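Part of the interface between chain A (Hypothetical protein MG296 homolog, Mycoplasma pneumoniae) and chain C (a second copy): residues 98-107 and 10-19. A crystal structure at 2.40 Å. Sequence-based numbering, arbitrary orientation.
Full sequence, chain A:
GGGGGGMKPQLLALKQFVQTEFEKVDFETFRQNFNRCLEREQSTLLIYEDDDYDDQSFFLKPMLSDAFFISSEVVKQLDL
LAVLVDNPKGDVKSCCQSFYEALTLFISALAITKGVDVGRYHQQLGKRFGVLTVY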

ATOM      1  N   SER A  98      -1.311  -6.185  -6.895  1.00 25.42           N
ATOM      2  CA  SER A  98      -0.241  -7.018  -6.332  1.00 26.42           C
ATOM      3  C   SER A  98       1.042  -7.018  -7.162  1.00 26.54           C
ATOM      4  O   SER A  98       2.134  -7.054  -6.604  1.00 27.45           O
ATOM      5  CB  SER A  98      -0.727  -8.449  -6.168  1.00 24.69           C
ATOM      6  OG  SER A  98      -1.878  -8.484  -5.343  1.00 30.29           O
ATOM      7  N   PHE A  99       0.911  -6.993  -8.488  1.00 14.73           N
ATOM      8  CA  PHE A  99       2.063  -6.957  -9.384  1.00 15.12           C
ATOM      9  C   PHE A  99       2.799  -5.629  -9.173  1.00 15.70           C
ATOM     10  O   PHE A  99       4.036  -5.583  -9.122  1.00 15.91           O
ATOM     11  CB  PHE A  99       1.611  -7.024 -10.836  1.00 26.16           C
ATOM     12  CG  PHE A  99       2.744  -7.142 -11.824  1.00 28.45           C
ATOM     13  CD1 PHE A  99       3.330  -8.377 -12.081  1.00 27.76           C
ATOM     14  CD2 PHE A  99       3.209  -6.020 -12.520  1.00 28.12           C
ATOM     15  CE1 PHE A  99       4.356  -8.504 -13.019  1.00 27.98           C
ATOM     16  CE2 PHE A  99       4.239  -6.140 -13.463  1.00 27.63           C
ATOM     17  CZ  PHE A  99       4.812  -7.384 -13.709  1.00 26.28           C
ATOM     18  N   TYR A 100       2.031  -4.556  -9.014  1.00 21.87           N
ATOM     19  CA  TYR A 100       2.607  -3.236  -8.808  1.00 23.35           C
ATOM     20  C   TYR A 100       3.232  -3.082  -7.423  1.00 23.39           C
ATOM     21  O   TYR A 100       4.355  -2.586  -7.290  1.00 23.03           O
ATOM     22  CB  TYR A 100       1.540  -2.140  -8.976  1.00 25.88           C
ATOM     23  CG  TYR A 100       1.994  -0.765  -8.481  1.00 27.08           C
ATOM     24  CD1 TYR A 100       2.774   0.075  -9.281  1.00 26.29           C
ATOM     25  CD2 TYR A 100       1.659  -0.321  -7.193  1.00 26.69           C
ATOM     26  CE1 TYR A 100       3.198   1.328  -8.815  1.00 27.70           C
ATOM     27  CE2 TYR A 100       2.080   0.923  -6.720  1.00 26.04           C
ATOM     28  CZ  TYR A 100       2.847   1.737  -7.529  1.00 28.47           C
ATOM     29  OH  TYR A 100       3.243   2.972  -7.052  1.00 26.50           O
ATOM     30  N   GLU A 101       2.502  -3.476  -6.388  1.00 21.88           N
ATOM     31  CA  GLU A 101       3.015  -3.310  -5.042  1.00 22.66           C
ATOM     32  C   GLU A 101       4.344  -4.026  -4.813  1.00 22.57           C
ATOM     33  O   GLU A 101       5.098  -3.686  -3.894  1.00 21.38           O
ATOM     34  CB  GLU A 101       1.953  -3.744  -4.029  1.00 28.27           C
ATOM     35  CG  GLU A 101       0.619  -3.019  -4.225  1.00 33.01           C
ATOM     36  CD  GLU A 101      -0.306  -3.130  -3.036  1.00 34.10           C
ATOM     37  OE1 GLU A 101      -0.487  -4.263  -2.542  1.00 36.53           O
ATOM     38  OE2 GLU A 101      -0.856  -2.087  -2.608  1.00 34.19           O
ATOM     39  N   ALA A 102       4.653  -4.980  -5.686  1.00 26.15           N
ATOM     40  CA  ALA A 102       5.908  -5.727  -5.595  1.00 25.01           C
ATOM     41  C   ALA A 102       7.013  -5.033  -6.402  1.00 25.41           C
ATOM     42  O   ALA A 102       8.193  -5.218  -6.129  1.00 25.81           O
ATOM     43  CB  ALA A 102       5.713  -7.157  -6.106  1.00 10.42           C
ATOM     44  N   LEU A 103       6.627  -4.216  -7.377  1.00 18.71           N
ATOM     45  CA  LEU A 103       7.605  -3.556  -8.234  1.00 19.76           C
ATOM     46  C   LEU A 103       7.847  -2.077  -7.919  1.00 20.29           C
ATOM     47  O   LEU A 103       8.637  -1.400  -8.583  1.00 18.92           O
ATOM     48  CB  LEU A 103       7.172  -3.729  -9.703  1.00 21.35           C
ATOM     49  CG  LEU A 103       7.062  -5.202 -10.130  1.00 21.36           C
ATOM     50  CD1 LEU A 103       6.529  -5.311 -11.513  1.00 16.98           C
ATOM     51  CD2 LEU A 103       8.450  -5.858 -10.031  1.00 20.40           C
ATOM     52  N   THR A 104       7.176  -1.591  -6.885  1.00 26.29           N
ATOM     53  CA  THR A 104       7.250  -0.191  -6.468  1.00 26.92           C
ATOM     54  C   THR A 104       8.660   0.435  -6.495  1.00 26.82           C
ATOM     55  O   THR A 104       8.868   1.490  -7.098  1.00 23.87           O
ATOM     56  CB  THR A 104       6.616  -0.051  -5.054  1.00 28.04           C
ATOM     57  OG1 THR A 104       5.462   0.795  -5.127  1.00 30.81           O
ATOM     58  CG2 THR A 104       7.600   0.547  -4.071  1.00 26.44           C
ATOM     59  N   LEU A 105       9.618  -0.225  -5.847  1.00 23.13           N
ATOM     60  CA  LEU A 105      10.989   0.262  -5.768  1.00 23.63           C
ATOM     61  C   LEU A 105      11.634   0.200  -7.159  1.00 24.08           C
ATOM     62  O   LEU A 105      12.418   1.071  -7.539  1.00 21.23           O
ATOM     63  CB  LEU A 105      11.779  -0.596  -4.776  1.00 33.04           C
ATOM     64  CG  LEU A 105      13.107  -0.157  -4.142  1.00 33.95           C
ATOM     65  CD1 LEU A 105      14.058   0.355  -5.192  1.00 38.34           C
ATOM     66  CD2 LEU A 105      12.849   0.884  -3.107  1.00 32.92           C
ATOM     67  N   PHE A 106      11.274  -0.840  -7.911  1.00 22.01           N
ATOM     68  CA  PHE A 106      11.751  -1.077  -9.274  1.00 19.48           C
ATOM     69  C   PHE A 106      11.274   0.069 -10.166  1.00 19.13           C
ATOM     70  O   PHE A 106      12.038   0.625 -10.953  1.00 18.79           O
ATOM     71  CB  PHE A 106      11.153  -2.385  -9.787  1.00 22.15           C
ATOM     72  CG  PHE A 106      11.707  -2.848 -11.107  1.00 23.95           C
ATOM     73  CD1 PHE A 106      12.825  -3.668 -11.162  1.00 22.49           C
ATOM     74  CD2 PHE A 106      11.095  -2.475 -12.295  1.00 24.76           C
ATOM     75  CE1 PHE A 106      13.320  -4.115 -12.381  1.00 24.05           C
ATOM     76  CE2 PHE A 106      11.587  -2.917 -13.523  1.00 25.53           C
ATOM     77  CZ  PHE A 106      12.699  -3.736 -13.557  1.00 25.23           C
ATOM     78  N   ILE A 107      10.005   0.429 -10.013  1.00 30.46           N
ATOM     79  CA  ILE A 107       9.384   1.478 -10.810  1.00 30.95           C
ATOM     80  C   ILE A 107       9.963   2.882 -10.602  1.00 32.68           C
ATOM     81  O   ILE A 107      10.034   3.665 -11.555  1.00 33.56           O
ATOM     82  CB  ILE A 107       7.882   1.461 -10.554  1.00 26.81           C
ATOM     83  CG1 ILE A 107       7.330   0.111 -11.044  1.00 24.58           C
ATOM     84  CG2 ILE A 107       7.194   2.628 -11.277  1.00 27.43           C
ATOM     85  CD1 ILE A 107       5.921  -0.143 -10.649  1.00 27.82           C
TER
ATOM     86  N   GLN C  10      -5.020  -7.138 -18.703  1.00 57.55           N
ATOM     87  CA  GLN C  10      -4.519  -5.973 -17.981  1.00 56.23           C
ATOM     88  C   GLN C  10      -3.216  -6.337 -17.278  1.00 53.79           C
ATOM     89  O   GLN C  10      -2.285  -5.531 -17.229  1.00 53.53           O
ATOM     90  CB  GLN C  10      -5.539  -5.472 -16.951  1.00 74.96           C
ATOM     91  CG  GLN C  10      -5.130  -4.149 -16.306  1.00 79.07           C
ATOM     92  CD  GLN C  10      -6.139  -3.620 -15.295  1.00 82.49           C
ATOM     93  OE1 GLN C  10      -7.324  -3.466 -15.605  1.00 84.51           O
ATOM     94  NE2 GLN C  10      -5.669  -3.325 -14.080  1.00 82.06           N
ATOM     95  N   LEU C  11      -3.145  -7.557 -16.750  1.00 32.61           N
ATOM     96  CA  LEU C  11      -1.946  -7.999 -16.053  1.00 29.99           C
ATOM     97  C   LEU C  11      -0.833  -8.020 -17.069  1.00 30.18           C
ATOM     98  O   LEU C  11       0.173  -7.317 -16.931  1.00 29.94           O
ATOM     99  CB  LEU C  11      -2.142  -9.401 -15.470  1.00 31.89           C
ATOM    100  CG  LEU C  11      -1.710  -9.651 -14.019  1.00 31.08           C
ATOM    101  CD1 LEU C  11      -0.955 -10.964 -13.935  1.00 29.97           C
ATOM    102  CD2 LEU C  11      -0.843  -8.518 -13.499  1.00 29.30           C
ATOM    103  N   LEU C  12      -1.040  -8.822 -18.105  1.00 53.78           N
ATOM    104  CA  LEU C  12      -0.079  -8.978 -19.187  1.00 54.05           C
ATOM    105  C   LEU C  12       0.468  -7.647 -19.710  1.00 53.03           C
ATOM    106  O   LEU C  12       1.677  -7.482 -19.842  1.00 54.98           O
ATOM    107  CB  LEU C  12      -0.730  -9.758 -20.338  1.00 49.85           C
ATOM    108  CG  LEU C  12       0.206 -10.366 -21.381  1.00 50.05           C
ATOM    109  CD1 LEU C  12       1.168 -11.331 -20.699  1.00 49.31           C
ATOM    110  CD2 LEU C  12      -0.616 -11.085 -22.434  1.00 50.44           C
ATOM    111  N   ALA C  13      -0.416  -6.700 -20.006  1.00 33.78           N
ATOM    112  CA  ALA C  13       0.015  -5.399 -20.534  1.00 33.64           C
ATOM    113  C   ALA C  13       0.861  -4.581 -19.561  1.00 33.56           C
ATOM    114  O   ALA C  13       1.709  -3.783 -19.974  1.00 32.36           O
ATOM    115  CB  ALA C  13      -1.191  -4.580 -20.974  1.00 17.76           C
ATOM    116  N   LEU C  14       0.621  -4.783 -18.269  1.00 38.89           N
ATOM    117  CA  LEU C  14       1.348  -4.071 -17.226  1.00 37.93           C
ATOM    118  C   LEU C  14       2.741  -4.686 -17.118  1.00 39.29           C
ATOM    119  O   LEU C  14       3.747  -3.973 -17.001  1.00 38.01           O
ATOM    120  CB  LEU C  14       0.599  -4.198 -15.895  1.00 30.50           C
ATOM    121  CG  LEU C  14       0.851  -3.241 -14.730  1.00 27.31           C
ATOM    122  CD1 LEU C  14       0.461  -3.961 -13.462  1.00 26.94           C
ATOM    123  CD2 LEU C  14       2.288  -2.810 -14.649  1.00 28.02           C
ATOM    124  N   LYS C  15       2.791  -6.019 -17.167  1.00 39.62           N
ATOM    125  CA  LYS C  15       4.060  -6.744 -17.101  1.00 41.44           C
ATOM    126  C   LYS C  15       4.838  -6.401 -18.352  1.00 42.25           C
ATOM    127  O   LYS C  15       6.057  -6.181 -18.325  1.00 41.64           O
ATOM    128  CB  LYS C  15       3.829  -8.262 -17.062  1.00 49.31           C
ATOM    129  CG  LYS C  15       5.115  -9.064 -17.055  1.00 50.96           C
ATOM    130  CD  LYS C  15       4.842 -10.543 -16.990  1.00 54.58           C
ATOM    131  CE  LYS C  15       4.122 -11.052 -18.234  1.00 56.73           C
ATOM    132  NZ  LYS C  15       5.050 -11.738 -19.183  1.00 57.80           N
ATOM    133  N   GLN C  16       4.105  -6.393 -19.457  1.00 48.31           N
ATOM    134  CA  GLN C  16       4.657  -6.074 -20.758  1.00 48.53           C
ATOM    135  C   GLN C  16       5.398  -4.758 -20.603  1.00 47.06           C
ATOM    136  O   GLN C  16       6.578  -4.626 -20.946  1.00 47.86           O
ATOM    137  CB  GLN C  16       3.520  -5.887 -21.751  1.00 61.39           C
ATOM    138  CG  GLN C  16       3.759  -6.540 -23.083  1.00 65.23           C
ATOM    139  CD  GLN C  16       3.963  -8.021 -22.942  1.00 67.39           C
ATOM    140  OE1 GLN C  16       4.984  -8.470 -22.423  1.00 70.67           O
ATOM    141  NE2 GLN C  16       2.982  -8.798 -23.389  1.00 69.17           N
ATOM    142  N   PHE C  17       4.667  -3.793 -20.064  1.00 33.21           N
ATOM    143  CA  PHE C  17       5.148  -2.444 -19.833  1.00 32.52           C
ATOM    144  C   PHE C  17       6.420  -2.333 -18.979  1.00 31.72           C
ATOM    145  O   PHE C  17       7.441  -1.839 -19.450  1.00 32.08           O
ATOM    146  CB  PHE C  17       4.016  -1.626 -19.200  1.00 34.81           C
ATOM    147  CG  PHE C  17       4.361  -0.194 -18.976  1.00 34.24           C
ATOM    148  CD1 PHE C  17       4.585   0.655 -20.054  1.00 32.62           C
ATOM    149  CD2 PHE C  17       4.508   0.301 -17.684  1.00 33.45           C
ATOM    150  CE1 PHE C  17       4.955   1.974 -19.845  1.00 31.85           C
ATOM    151  CE2 PHE C  17       4.877   1.615 -17.472  1.00 31.64           C
ATOM    152  CZ  PHE C  17       5.103   2.453 -18.550  1.00 31.37           C
ATOM    153  N   VAL C  18       6.371  -2.785 -17.728  1.00 32.85           N
ATOM    154  CA  VAL C  18       7.545  -2.672 -16.857  1.00 34.00           C
ATOM    155  C   VAL C  18       8.744  -3.392 -17.449  1.00 34.21           C
ATOM    156  O   VAL C  18       9.888  -2.959 -17.272  1.00 32.95           O
ATOM    157  CB  VAL C  18       7.285  -3.216 -15.415  1.00 45.26           C
ATOM    158  CG1 VAL C  18       5.918  -2.770 -14.929  1.00 46.17           C
ATOM    159  CG2 VAL C  18       7.401  -4.715 -15.378  1.00 47.55           C
ATOM    160  N   GLN C  19       8.475  -4.491 -18.153  1.00 34.11           N
ATOM    161  CA  GLN C  19       9.532  -5.272 -18.798  1.00 34.84           C
ATOM    162  C   GLN C  19      10.127  -4.477 -19.958  1.00 33.51           C
ATOM    163  O   GLN C  19      11.340  -4.254 -20.033  1.00 29.85           O
ATOM    164  CB  GLN C  19       8.980  -6.589 -19.341  1.00 45.43           C
ATOM    165  CG  GLN C  19      10.026  -7.409 -20.026  1.00 48.39           C
ATOM    166  CD  GLN C  19       9.544  -8.799 -20.339  1.00 50.85           C
ATOM    167  OE1 GLN C  19       8.705  -9.356 -19.620  1.00 52.07           O
ATOM    168  NE2 GLN C  19      10.081  -9.384 -21.407  1.00 52.41           N
TER

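The contact is centred on A:Phe99, whose side chain fits as a knob into a hole formed by C:Leu11, C:Leu14, C:Lys15 and C:Val18, residues that line successive turns of the chain C helix. Its CA-to-CB bond points toward that helix, and the t rotamer (chi1 -174°) carries the ring outward, so that 116 Å² of the residue is covered, the largest share of the 340 Å² buried between the stretches. At the base of the side chain, A:Phe99 CB lies 3.9 Å from C:Leu11 CD2. Farther out, A:Phe99 CD2 approaches C:Leu14 CD1 to 3.6 Å, while C:Val18 CG2 meets the edge of the ring, 4.0 Å from A:Phe99 CE2. The ring tip reaches the backbone itself, with A:Phe99 CZ 3.5 Å from C:Lys15 CA. A long, flat aromatic side chain suits this place because it spans the gap between two helices whose axes come no closer than 11.0 Å and run nearly parallel, at 14°.

Beyond the knob, C:Val18 extends the apolar surface. Its CG2 methyl also packs 4.0 Å from A:Leu103 CD1, so this compact branched side chain touches two residues a helical turn apart. C:Leu11 starts sideways, but its end comes nearer to chain A and completes the wall beside A:Phe99.

Polar groups come in toward the margin. C:Lys15 contributes its aliphatic base, with CB 3.6 Å from A:Phe99 CZ, while the end of its side chain leads away, keeping the ammonium group clear of the apolar centre. Near the far end of the stretches, the edge of the A:Phe106 ring faces the backbone carbonyl of C:Val18, with CE2 4.1 Å from O. No hydrogen bond crosses between the stretches; their association here rests on shape and apolar packing.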